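Local coordinates for attaching and effacing protein, pathogenesis factor (Escherichia coli, PDB 4E9L) that acts as an adhesin of the intimin/invasin family, this piece being a run of bacterial immunoglobulin-like domains from a longer membrane protein, at residues S94-N99 with D177-A182; L160-G165 with D220-A225; T317-D322 with N359-S364; T344-P349 with L368-G373. All blocks are in the same frame, centred on the assembly; numbering follows the deposited sequence.

Three immunoglobulin-like domains follow one another along the modelled chain, and the four contacts form two crossed pairs, one on each side of the chain's centre. Contact 1 starts on the first strand of the first domain and closes on a late loop of its second sheet. Before that closure contact 2 has opened, at 160-165; it ends at 220-225 in the next domain, joining two domains. After the middle domain come contacts 3 and 4, which also cross: contact 3 pairs the central strands of one sheet of the last modelled domain, while contact 4 ties two loops leading into or out of that sheet. None nests. Contacts 1 and 4 have centres about 94 Å apart.

Contact 1 (S94-N99 with D177-A182); sequences SSITLN and DAAANA
The carbonyl group of Ser-94 is approached from above its plane by the backbone N-H of Ala-180, 37° out of that plane. This is the direct hydrogen bond between the two segments, with Ala-180 N 2.9 Å from Ser-94 O and a nearly straight angle of 166°. Ala-179 adds a CA-H...O contact to the same oxygen, its CA lying 3.5 Å from Ser-94 O. The CB of Ser-94 also meets this loop, 3.3 Å from Ala-178 O, while OG turns to Asp-90 and Lys-116. Ala-178 O is taken up by the indole N-H of Trp-113.

Segment 94-99 enters the first strand of an immunoglobulin-like beta-sandwich domain, an edge strand paired with strand 108-114. Segment 177-182 runs from the end of strand 176-177 through the loop before strand 183-187, both in the second sheet, so the contact bridges the two layers at one end of the sandwich.

Further along, Ile-96 meets this loop through its CG2 branch. CG2, set between the backbone N and the carbonyl carbon, comes 3.4 Å from Asn-181 O and 4.0 Å from Ala-179 CB. It also approaches the carbonyl carbon of Ala-182, and the side chain reaches Pro-171 and Ala-183 of the second sheet. A water links the two backbones where they diverge: it accepts from Ile-96 N at 3.0 Å and donates to Asn-181 O at 2.7 Å.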
loop_
_atom_site.group_PDB
_atom_site.type_symbol
_atom_site.label_atom_id
_atom_site.label_comp_id
_atom_site.label_asym_id
_atom_site.label_seq_id
_atom_site.Cartn_x
_atom_site.Cartn_y
_atom_site.Cartn_z
ATOM N N SER A 94 -2.479 -20.732 43.870
ATOM C CA SER A 94 -3.013 -19.382 43.724
ATOM C C SER A 94 -3.066 -18.968 42.271
ATOM O O SER A 94 -2.265 -19.447 41.449
ATOM C CB SER A 94 -2.170 -18.406 44.540
ATOM O OG SER A 94 -2.198 -18.766 45.912
ATOM N N SER A 95 -4.002 -18.070 41.944
ATOM C CA SER A 95 -4.134 -17.624 40.562
ATOM C C SER A 95 -4.482 -16.149 40.442
ATOM O O SER A 95 -4.850 -15.477 41.427
ATOM C CB SER A 95 -5.182 -18.481 39.845
ATOM O OG SER A 95 -6.435 -18.276 40.476
ATOM N N ILE A 96 -4.387 -15.650 39.219
ATOM C CA ILE A 96 -4.731 -14.261 38.942
ATOM C C ILE A 96 -5.513 -14.165 37.629
ATOM O O ILE A 96 -5.142 -14.803 36.630
ATOM C CB ILE A 96 -3.498 -13.306 39.009
ATOM C CG1 ILE A 96 -3.926 -11.831 38.722
ATOM C CG2 ILE A 96 -2.340 -13.787 38.080
ATOM C CD1 ILE A 96 -3.006 -10.760 39.137
ATOM N N THR A 97 -6.547 -13.314 37.642
ATOM C CA THR A 97 -7.394 -13.008 36.489
ATOM C C THR A 97 -7.415 -11.501 36.253
ATOM O O THR A 97 -7.431 -10.721 37.211
ATOM C CB THR A 97 -8.819 -13.600 36.753
ATOM O OG1 THR A 97 -8.723 -15.027 36.681
ATOM C CG2 THR A 97 -9.880 -13.140 35.752
ATOM N N LEU A 98 -7.458 -11.099 34.974
ATOM C CA LEU A 98 -7.659 -9.710 34.551
ATOM C C LEU A 98 -9.008 -9.609 33.882
ATOM O O LEU A 98 -9.324 -10.422 33.009
ATOM C CB LEU A 98 -6.564 -9.210 33.587
ATOM C CG LEU A 98 -5.189 -9.047 34.196
ATOM C CD1 LEU A 98 -4.135 -8.960 33.078
ATOM C CD2 LEU A 98 -5.135 -7.800 35.117
ATOM N N ASN A 99 -9.801 -8.614 34.276
ATOM C CA ASN A 99 -11.141 -8.417 33.714
ATOM C C ASN A 99 -11.418 -6.978 33.281
ATOM O O ASN A 99 -11.244 -6.074 34.096
ATOM C CB ASN A 99 -12.202 -8.900 34.706
ATOM C CG ASN A 99 -13.548 -9.084 34.069
ATOM O OD1 ASN A 99 -13.675 -9.710 33.018
ATOM N ND2 ASN A 99 -14.568 -8.462 34.644
ATOM N N ASP A 177 6.853 -14.551 43.150
ATOM C CA ASP A 177 5.570 -14.795 42.479
ATOM C C ASP A 177 4.568 -15.371 43.485
ATOM O O ASP A 177 4.906 -16.268 44.271
ATOM C CB ASP A 177 5.723 -15.775 41.305
ATOM C CG ASP A 177 6.553 -15.291 40.137
ATOM O OD1 ASP A 177 6.756 -14.056 40.013
ATOM O OD2 ASP A 177 6.896 -16.125 39.282
ATOM N N ALA A 178 3.359 -14.800 43.491
ATOM C CA ALA A 178 2.309 -15.203 44.405
ATOM C C ALA A 178 1.094 -15.860 43.711
ATOM O O ALA A 178 0.035 -16.021 44.327
ATOM C CB ALA A 178 1.902 -14.026 45.285
ATOM N N ALA A 179 1.285 -16.294 42.442
ATOM C CA ALA A 179 0.302 -17.046 41.663
ATOM C C ALA A 179 1.072 -18.005 40.764
ATOM O O ALA A 179 2.248 -17.765 40.495
ATOM C CB ALA A 179 -0.568 -16.109 40.824
ATOM N N ALA A 180 0.422 -19.088 40.308
ATOM C CA ALA A 180 1.066 -20.120 39.479
ATOM C C ALA A 180 1.524 -19.549 38.151
ATOM O O ALA A 180 2.614 -19.872 37.699
ATOM C CB ALA A 180 0.108 -21.289 39.252
ATOM N N ASN A 181 0.710 -18.691 37.537
ATOM C CA ASN A 181 1.054 -18.045 36.264
ATOM C C ASN A 181 0.565 -16.606 36.264
ATOM O O ASN A 181 -0.372 -16.295 36.988
ATOM C CB ASN A 181 0.453 -18.822 35.088
ATOM C CG ASN A 181 1.186 -20.113 34.837
ATOM O OD1 ASN A 181 2.400 -20.138 34.618
ATOM N ND2 ASN A 181 0.489 -21.212 34.966
ATOM N N ALA A 182 1.185 -15.729 35.448
ATOM C CA ALA A 182 0.753 -14.344 35.340
ATOM C C ALA A 182 -0.535 -14.342 34.514
ATOM O O ALA A 182 -0.750 -15.272 33.740
ATOM C CB ALA A 182 1.817 -13.528 34.612
HETATM O O HOH W 1 -2.902 -17.221 37.134
#

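Contact 2 (L160-G165 with D220-A225); sequences LGTTAG and DAHGNA
Two hydrogen bonds cross between Asn-224 and the backbone of 162-164, and both use its carboxamide. ND2 of Asn-224 donates to Thr-162 O at 2.8 Å, almost straight at 167° and with the acceptor close to the amide plane. On the other branch, OD1 of Asn-224 accepts from Ala-164 N at 2.9 Å; this donor stands well above the carbonyl plane, 62° out of it. The amide thus reads a donor and an acceptor two residues apart on the loop. CG, anti to the carbonyl carbon of Asn-224 (chi1 -64°), carries the carboxamide to the 162-164 backbone.

Within 220-225, Asp-220 holds the same amide from its own loop. Its OD2 takes the second N-H of Asn-224 ND2 at 2.9 Å on the syn side, and its OD1 takes Asn-224 N at 2.8 Å, across a type I turn from Asp-220 to Gly-223. Both hydrogens of ND2 are therefore used, which fixes the flip of the amide.

A CH-pi contact adds to this: Thr-162 CG2 sits over one face of the His-222 ring, offset toward the rim, 3.6 Å from His-222 CD2. In van der Waals contact, Ala-164 CB lies 3.6 Å from Asn-224 CG.

Residues 160-165 join strands 153-159 and 165-173 of one immunoglobulin-like domain; 220-225 follows strand 211-217 of the next. Asp-220 OD2 also binds Asp-190 N in the connection between the two domains.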
loop_
_atom_site.group_PDB
_atom_site.type_symbol
_atom_site.label_atom_id
_atom_site.label_comp_id
_atom_site.label_asym_id
_atom_site.label_seq_id
_atom_site.Cartn_x
_atom_site.Cartn_y
_atom_site.Cartn_z
ATOM N N LEU A 160 -4.763 2.090 32.692
ATOM C CA LEU A 160 -3.902 1.814 31.544
ATOM C C LEU A 160 -3.347 3.042 30.913
ATOM O O LEU A 160 -4.033 4.047 30.806
ATOM C CB LEU A 160 -4.645 0.984 30.479
ATOM C CG LEU A 160 -5.145 -0.386 30.953
ATOM C CD1 LEU A 160 -6.233 -0.897 30.047
ATOM C CD2 LEU A 160 -3.982 -1.391 31.069
ATOM N N GLY A 161 -2.110 2.938 30.457
ATOM C CA GLY A 161 -1.464 4.000 29.709
ATOM C C GLY A 161 -2.018 4.008 28.290
ATOM O O GLY A 161 -3.018 3.341 27.986
ATOM N N THR A 162 -1.344 4.728 27.401
ATOM C CA THR A 162 -1.778 4.893 26.009
ATOM C C THR A 162 -1.099 3.944 25.019
ATOM O O THR A 162 -1.320 4.093 23.814
ATOM C CB THR A 162 -1.547 6.345 25.593
ATOM O OG1 THR A 162 -0.164 6.639 25.779
ATOM C CG2 THR A 162 -2.399 7.324 26.380
ATOM N N THR A 163 -0.277 2.980 25.501
ATOM C CA THR A 163 0.425 2.029 24.628
ATOM C C THR A 163 -0.358 0.734 24.523
ATOM O O THR A 163 -0.621 0.106 25.550
ATOM C CB THR A 163 1.856 1.740 25.163
ATOM O OG1 THR A 163 2.554 2.976 25.298
ATOM C CG2 THR A 163 2.644 0.769 24.256
ATOM N N ALA A 164 -0.682 0.303 23.289
ATOM C CA ALA A 164 -1.415 -0.952 23.068
ATOM C C ALA A 164 -0.482 -2.168 23.055
ATOM O O ALA A 164 0.716 -2.036 22.837
ATOM C CB ALA A 164 -2.221 -0.871 21.772
ATOM N N GLY A 165 -1.037 -3.347 23.296
ATOM C CA GLY A 165 -0.234 -4.562 23.305
ATOM C C GLY A 165 -0.475 -5.440 24.510
ATOM O O GLY A 165 -1.481 -5.293 25.205
ATOM N N ASP A 220 -4.663 4.621 15.896
ATOM C CA ASP A 220 -5.536 5.350 16.816
ATOM C C ASP A 220 -4.889 6.748 17.109
ATOM O O ASP A 220 -3.799 7.040 16.600
ATOM C CB ASP A 220 -5.815 4.514 18.099
ATOM C CG ASP A 220 -4.694 4.418 19.129
ATOM O OD1 ASP A 220 -3.625 5.057 18.923
ATOM O OD2 ASP A 220 -4.898 3.741 20.171
ATOM N N ALA A 221 -5.543 7.597 17.912
ATOM C CA ALA A 221 -5.048 8.950 18.234
ATOM C C ALA A 221 -3.649 8.992 18.891
ATOM O O ALA A 221 -2.940 9.988 18.739
ATOM C CB ALA A 221 -6.064 9.690 19.099
ATOM N N HIS A 222 -3.253 7.909 19.601
ATOM C CA HIS A 222 -1.954 7.817 20.274
ATOM C C HIS A 222 -0.876 7.235 19.368
ATOM O O HIS A 222 0.279 7.110 19.775
ATOM C CB HIS A 222 -2.076 6.949 21.554
ATOM C CG HIS A 222 -3.249 7.319 22.403
ATOM N ND1 HIS A 222 -4.375 6.519 22.458
ATOM C CD2 HIS A 222 -3.478 8.444 23.118
ATOM C CE1 HIS A 222 -5.226 7.153 23.251
ATOM N NE2 HIS A 222 -4.726 8.308 23.683
ATOM N N GLY A 223 -1.257 6.850 18.165
ATOM C CA GLY A 223 -0.317 6.237 17.237
ATOM C C GLY A 223 -0.202 4.732 17.389
ATOM O O GLY A 223 0.722 4.144 16.833
ATOM N N ASN A 224 -1.147 4.068 18.101
ATOM C CA ASN A 224 -1.096 2.594 18.167
ATOM C C ASN A 224 -1.598 2.029 16.849
ATOM O O ASN A 224 -2.632 2.475 16.353
ATOM C CB ASN A 224 -1.953 2.037 19.309
ATOM C CG ASN A 224 -1.473 2.454 20.671
ATOM O OD1 ASN A 224 -0.328 2.172 21.077
ATOM N ND2 ASN A 224 -2.341 3.114 21.413
ATOM N N ALA A 225 -0.911 1.020 16.323
ATOM C CA ALA A 225 -1.297 0.305 15.107
ATOM C C ALA A 225 -2.605 -0.469 15.378
ATOM O O ALA A 225 -2.786 -1.026 16.470
ATOM C CB ALA A 225 -0.186 -0.660 14.715
#

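Contact 3 (T317-D322 with N359-S364); sequences TFTMKD and NGVYVS
Phe-318 O receives the backbone N-H of Tyr-362 at 2.7 Å in an almost perfectly straight bond (177°), and Val-361 CA adds a CA-H...O contact to the same oxygen at 3.4 Å. The return bond, Phe-318 N to Tyr-362 O, is equally short at 2.7 Å, which makes the two residues a hydrogen-bonded antiparallel pair. Two residues on, Met-320 N donates to the carbonyl of Gly-360, whose positive phi (73°) belongs to the short connection between strands 350-358 and 361-367.

The strands are the central two of a four-stranded sheet in the C-terminal immunoglobulin-like domain of the modelled chain, flanked by 300-303 and 350-358. Phe-318, Met-320 and Tyr-362 face the domain core, where Phe-318 and Met-320 touch Val-381 of the opposing sheet. The side chains of Phe-318 and Tyr-362 slant across each other, Phe-318 CD2 lying 4.0 Å from Tyr-362 CD1. A bend at the end of Met-320 (chi3 61°) brings its CE to 3.5 Å from Tyr-362 CE1. Beyond it the buried phenol OH is bonded to Val-328 O and Leu-331 N.

The other face carries threonines and valines: Thr-317 CG2 meets Val-361 CG1 at 3.6 Å, and Thr-319 OG1 lies alongside Val-361 CG2 at 3.9 Å.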
loop_
_atom_site.group_PDB
_atom_site.type_symbol
_atom_site.label_atom_id
_atom_site.label_comp_id
_atom_site.label_asym_id
_atom_site.label_seq_id
_atom_site.Cartn_x
_atom_site.Cartn_y
_atom_site.Cartn_z
ATOM N N THR A 317 5.434 11.605 -39.723
ATOM C CA THR A 317 4.468 11.948 -38.667
ATOM C C THR A 317 4.002 10.656 -38.032
ATOM O O THR A 317 3.359 9.829 -38.687
ATOM C CB THR A 317 3.307 12.838 -39.166
ATOM O OG1 THR A 317 3.840 14.041 -39.709
ATOM C CG2 THR A 317 2.340 13.225 -38.024
ATOM N N PHE A 318 4.371 10.470 -36.759
ATOM C CA PHE A 318 4.065 9.276 -35.999
ATOM C C PHE A 318 3.035 9.589 -34.918
ATOM O O PHE A 318 3.294 10.430 -34.062
ATOM C CB PHE A 318 5.357 8.651 -35.438
ATOM C CG PHE A 318 5.137 7.483 -34.507
ATOM C CD1 PHE A 318 4.472 6.336 -34.942
ATOM C CD2 PHE A 318 5.545 7.548 -33.180
ATOM C CE1 PHE A 318 4.240 5.269 -34.071
ATOM C CE2 PHE A 318 5.298 6.480 -32.301
ATOM C CZ PHE A 318 4.635 5.354 -32.753
ATOM N N THR A 319 1.831 8.952 -35.011
ATOM C CA THR A 319 0.727 9.165 -34.058
ATOM C C THR A 319 0.665 7.934 -33.196
ATOM O O THR A 319 0.463 6.835 -33.702
ATOM C CB THR A 319 -0.596 9.438 -34.790
ATOM O OG1 THR A 319 -0.446 10.649 -35.518
ATOM C CG2 THR A 319 -1.796 9.561 -33.826
ATOM N N MET A 320 0.867 8.114 -31.909
ATOM C CA MET A 320 0.912 6.986 -31.009
ATOM C C MET A 320 -0.291 6.943 -30.063
ATOM O O MET A 320 -0.578 7.916 -29.362
ATOM C CB MET A 320 2.252 7.008 -30.264
ATOM C CG MET A 320 2.379 5.971 -29.206
ATOM S SD MET A 320 4.085 5.565 -28.797
ATOM C CE MET A 320 4.717 7.102 -28.238
ATOM N N LYS A 321 -0.995 5.811 -30.068
ATOM C CA LYS A 321 -2.131 5.606 -29.172
ATOM C C LYS A 321 -2.006 4.288 -28.376
ATOM O O LYS A 321 -1.309 3.366 -28.816
ATOM C CB LYS A 321 -3.433 5.606 -29.970
ATOM C CG LYS A 321 -3.849 6.982 -30.474
ATOM C CD LYS A 321 -5.210 6.919 -31.163
ATOM C CE LYS A 321 -5.547 8.201 -31.899
ATOM N NZ LYS A 321 -4.880 8.259 -33.214
ATOM N N ASP A 322 -2.745 4.193 -27.256
ATOM C CA ASP A 322 -2.826 2.972 -26.434
ATOM C C ASP A 322 -4.005 2.103 -26.941
ATOM O O ASP A 322 -4.623 2.448 -27.964
ATOM C CB ASP A 322 -2.889 3.311 -24.925
ATOM C CG ASP A 322 -4.188 3.908 -24.388
ATOM O OD1 ASP A 322 -5.161 4.027 -25.165
ATOM O OD2 ASP A 322 -4.234 4.239 -23.187
ATOM N N ASN A 359 -0.381 16.280 -29.245
ATOM C CA ASN A 359 -0.660 15.303 -28.188
ATOM C C ASN A 359 -0.568 13.858 -28.764
ATOM O O ASN A 359 -1.425 13.432 -29.551
ATOM C CB ASN A 359 -2.051 15.577 -27.617
ATOM C CG ASN A 359 -2.295 14.918 -26.283
ATOM O OD1 ASN A 359 -1.550 14.048 -25.838
ATOM N ND2 ASN A 359 -3.357 15.310 -25.634
ATOM N N GLY A 360 0.526 13.179 -28.437
ATOM C CA GLY A 360 0.852 11.852 -28.972
ATOM C C GLY A 360 1.293 11.870 -30.433
ATOM O O GLY A 360 1.260 10.834 -31.098
ATOM N N VAL A 361 1.708 13.035 -30.953
ATOM C CA VAL A 361 2.126 13.162 -32.362
ATOM C C VAL A 361 3.596 13.527 -32.409
ATOM O O VAL A 361 3.973 14.585 -31.907
ATOM C CB VAL A 361 1.261 14.164 -33.163
ATOM C CG1 VAL A 361 1.801 14.328 -34.605
ATOM C CG2 VAL A 361 -0.213 13.738 -33.165
ATOM N N TYR A 362 4.424 12.641 -32.988
ATOM C CA TYR A 362 5.876 12.828 -33.044
ATOM C C TYR A 362 6.322 13.028 -34.483
ATOM O O TYR A 362 5.892 12.297 -35.386
ATOM C CB TYR A 362 6.616 11.663 -32.350
ATOM C CG TYR A 362 6.129 11.400 -30.925
ATOM C CD1 TYR A 362 4.966 10.663 -30.683
ATOM C CD2 TYR A 362 6.854 11.852 -29.824
ATOM C CE1 TYR A 362 4.509 10.437 -29.376
ATOM C CE2 TYR A 362 6.413 11.626 -28.519
ATOM C CZ TYR A 362 5.238 10.914 -28.298
ATOM O OH TYR A 362 4.818 10.688 -27.000
ATOM N N VAL A 363 7.175 14.041 -34.701
ATOM C CA VAL A 363 7.648 14.377 -36.051
ATOM C C VAL A 363 9.170 14.184 -36.124
ATOM O O VAL A 363 9.881 14.527 -35.175
ATOM C CB VAL A 363 7.177 15.824 -36.450
ATOM C CG1 VAL A 363 7.763 16.271 -37.785
ATOM C CG2 VAL A 363 5.647 15.920 -36.482
ATOM N N SER A 364 9.652 13.601 -37.230
ATOM C CA SER A 364 11.086 13.408 -37.499
ATOM C C SER A 364 11.367 13.651 -38.980
ATOM O O SER A 364 10.513 13.404 -39.830
ATOM C CB SER A 364 11.523 11.988 -37.140
ATOM O OG SER A 364 12.895 11.763 -37.434
#

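Contact 4 (T344-P349 with L368-G373); sequences TGSERP and LGSAAG
Glu-347 and Ser-370 share two hydrogen bonds, one between backbones and one from backbone N-H to the serine hydroxyl oxygen. Ser-370 N donates to Glu-347 O at 2.8 Å, and Glu-347 N donates to Ser-370 OG at 3.0 Å with an angle of 164°. The hydroxyl is placed for this by lying between the backbone N and the carbonyl carbon of its own residue (chi1 52°).

A water bridges the loops with three further bonds. It accepts from Gly-345 N and from Ala-371 N, at 3.0 Å and 3.1 Å, and donates to Glu-347 O at 2.9 Å, so that this carbonyl oxygen serves both the water and Ser-370 N.

Both segments are loops at one end of the C-terminal immunoglobulin-like domain of the modelled chain. Residues 344-349 lead into strand 350-358; the loop 368-373 connects strand 361-367 to strand 373-381 of the other sheet.

Two glycines lie where the backbones come closest, Gly-345 and Gly-369, each facing the other loop without a side chain between. Gly-369 CA lies 3.1 Å from Glu-347 O, and Pro-349 lies against the backbone N of Gly-369. Ala-371 CB presses on Gly-345 N at 3.5 Å. The carboxylate of Glu-347 points elsewhere, its OE2 forming a salt bridge with Lys-311.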
loop_
_atom_site.group_PDB
_atom_site.type_symbol
_atom_site.label_atom_id
_atom_site.label_comp_id
_atom_site.label_asym_id
_atom_site.label_seq_id
_atom_site.Cartn_x
_atom_site.Cartn_y
_atom_site.Cartn_z
ATOM N N THR A 344 19.858 -0.424 -48.722
ATOM C CA THR A 344 21.116 -1.117 -49.043
ATOM C C THR A 344 22.276 -0.313 -49.632
ATOM O O THR A 344 23.294 -0.913 -49.964
ATOM C CB THR A 344 20.822 -2.324 -49.965
ATOM O OG1 THR A 344 20.489 -1.840 -51.293
ATOM C CG2 THR A 344 19.728 -3.241 -49.395
ATOM N N GLY A 345 22.119 0.977 -49.831
ATOM C CA GLY A 345 23.191 1.759 -50.453
ATOM C C GLY A 345 24.375 2.030 -49.548
ATOM O O GLY A 345 24.333 1.723 -48.352
ATOM N N SER A 346 25.426 2.645 -50.115
ATOM C CA SER A 346 26.636 3.051 -49.375
ATOM C C SER A 346 26.217 4.014 -48.252
ATOM O O SER A 346 26.760 3.932 -47.156
ATOM C CB SER A 346 27.661 3.695 -50.311
ATOM O OG SER A 346 27.072 4.656 -51.173
ATOM N N GLU A 347 25.169 4.830 -48.505
ATOM C CA GLU A 347 24.519 5.717 -47.539
ATOM C C GLU A 347 23.138 5.165 -47.236
ATOM O O GLU A 347 22.292 5.065 -48.127
ATOM C CB GLU A 347 24.384 7.153 -48.084
ATOM C CG GLU A 347 25.712 7.774 -48.458
ATOM C CD GLU A 347 25.605 9.235 -48.839
ATOM O OE1 GLU A 347 25.628 9.546 -50.051
ATOM O OE2 GLU A 347 25.540 10.073 -47.913
ATOM N N ARG A 348 22.935 4.776 -45.986
ATOM C CA ARG A 348 21.705 4.198 -45.477
ATOM C C ARG A 348 20.724 5.343 -45.125
ATOM O O ARG A 348 21.202 6.418 -44.755
ATOM C CB ARG A 348 22.043 3.397 -44.206
ATOM C CG ARG A 348 21.014 2.336 -43.885
ATOM C CD ARG A 348 21.482 1.263 -42.923
ATOM N NE ARG A 348 20.321 0.467 -42.552
ATOM C CZ ARG A 348 20.097 -0.774 -42.957
ATOM N NH1 ARG A 348 21.015 -1.427 -43.662
ATOM N NH2 ARG A 348 18.972 -1.391 -42.626
ATOM N N PRO A 349 19.377 5.159 -45.206
ATOM C CA PRO A 349 18.469 6.240 -44.761
ATOM C C PRO A 349 18.644 6.488 -43.260
ATOM O O PRO A 349 19.013 5.568 -42.523
ATOM C CB PRO A 349 17.065 5.679 -45.036
ATOM C CG PRO A 349 17.272 4.536 -45.988
ATOM C CD PRO A 349 18.615 3.969 -45.639
ATOM N N LEU A 368 16.798 10.388 -46.937
ATOM C CA LEU A 368 16.855 9.168 -47.725
ATOM C C LEU A 368 18.305 8.763 -47.994
ATOM O O LEU A 368 19.203 9.587 -47.920
ATOM C CB LEU A 368 16.033 9.337 -49.033
ATOM C CG LEU A 368 14.504 9.232 -48.920
ATOM C CD1 LEU A 368 14.060 7.926 -48.236
ATOM C CD2 LEU A 368 13.883 10.472 -48.212
ATOM N N GLY A 369 18.519 7.495 -48.257
ATOM C CA GLY A 369 19.843 6.956 -48.526
ATOM C C GLY A 369 20.251 7.121 -49.974
ATOM O O GLY A 369 19.599 7.853 -50.725
ATOM N N SER A 370 21.355 6.467 -50.371
ATOM C CA SER A 370 21.862 6.581 -51.758
ATOM C C SER A 370 21.196 5.614 -52.737
ATOM O O SER A 370 21.238 5.852 -53.946
ATOM C CB SER A 370 23.376 6.411 -51.798
ATOM O OG SER A 370 23.754 5.227 -51.126
ATOM N N ALA A 371 20.576 4.533 -52.225
ATOM C CA ALA A 371 19.922 3.528 -53.064
ATOM C C ALA A 371 18.448 3.814 -53.321
ATOM O O ALA A 371 17.713 4.225 -52.416
ATOM C CB ALA A 371 20.095 2.128 -52.477
ATOM N N ALA A 372 18.026 3.599 -54.572
ATOM C CA ALA A 372 16.631 3.777 -55.009
ATOM C C ALA A 372 15.851 2.472 -54.765
ATOM O O ALA A 372 16.434 1.446 -54.442
ATOM C CB ALA A 372 16.594 4.133 -56.493
ATOM N N GLY A 373 14.544 2.529 -54.922
ATOM C CA GLY A 373 13.722 1.351 -54.757
ATOM C C GLY A 373 12.835 1.425 -53.547
ATOM O O GLY A 373 12.705 2.474 -52.910
HETATM O O HOH W 2 20.388 3.339 -49.395
#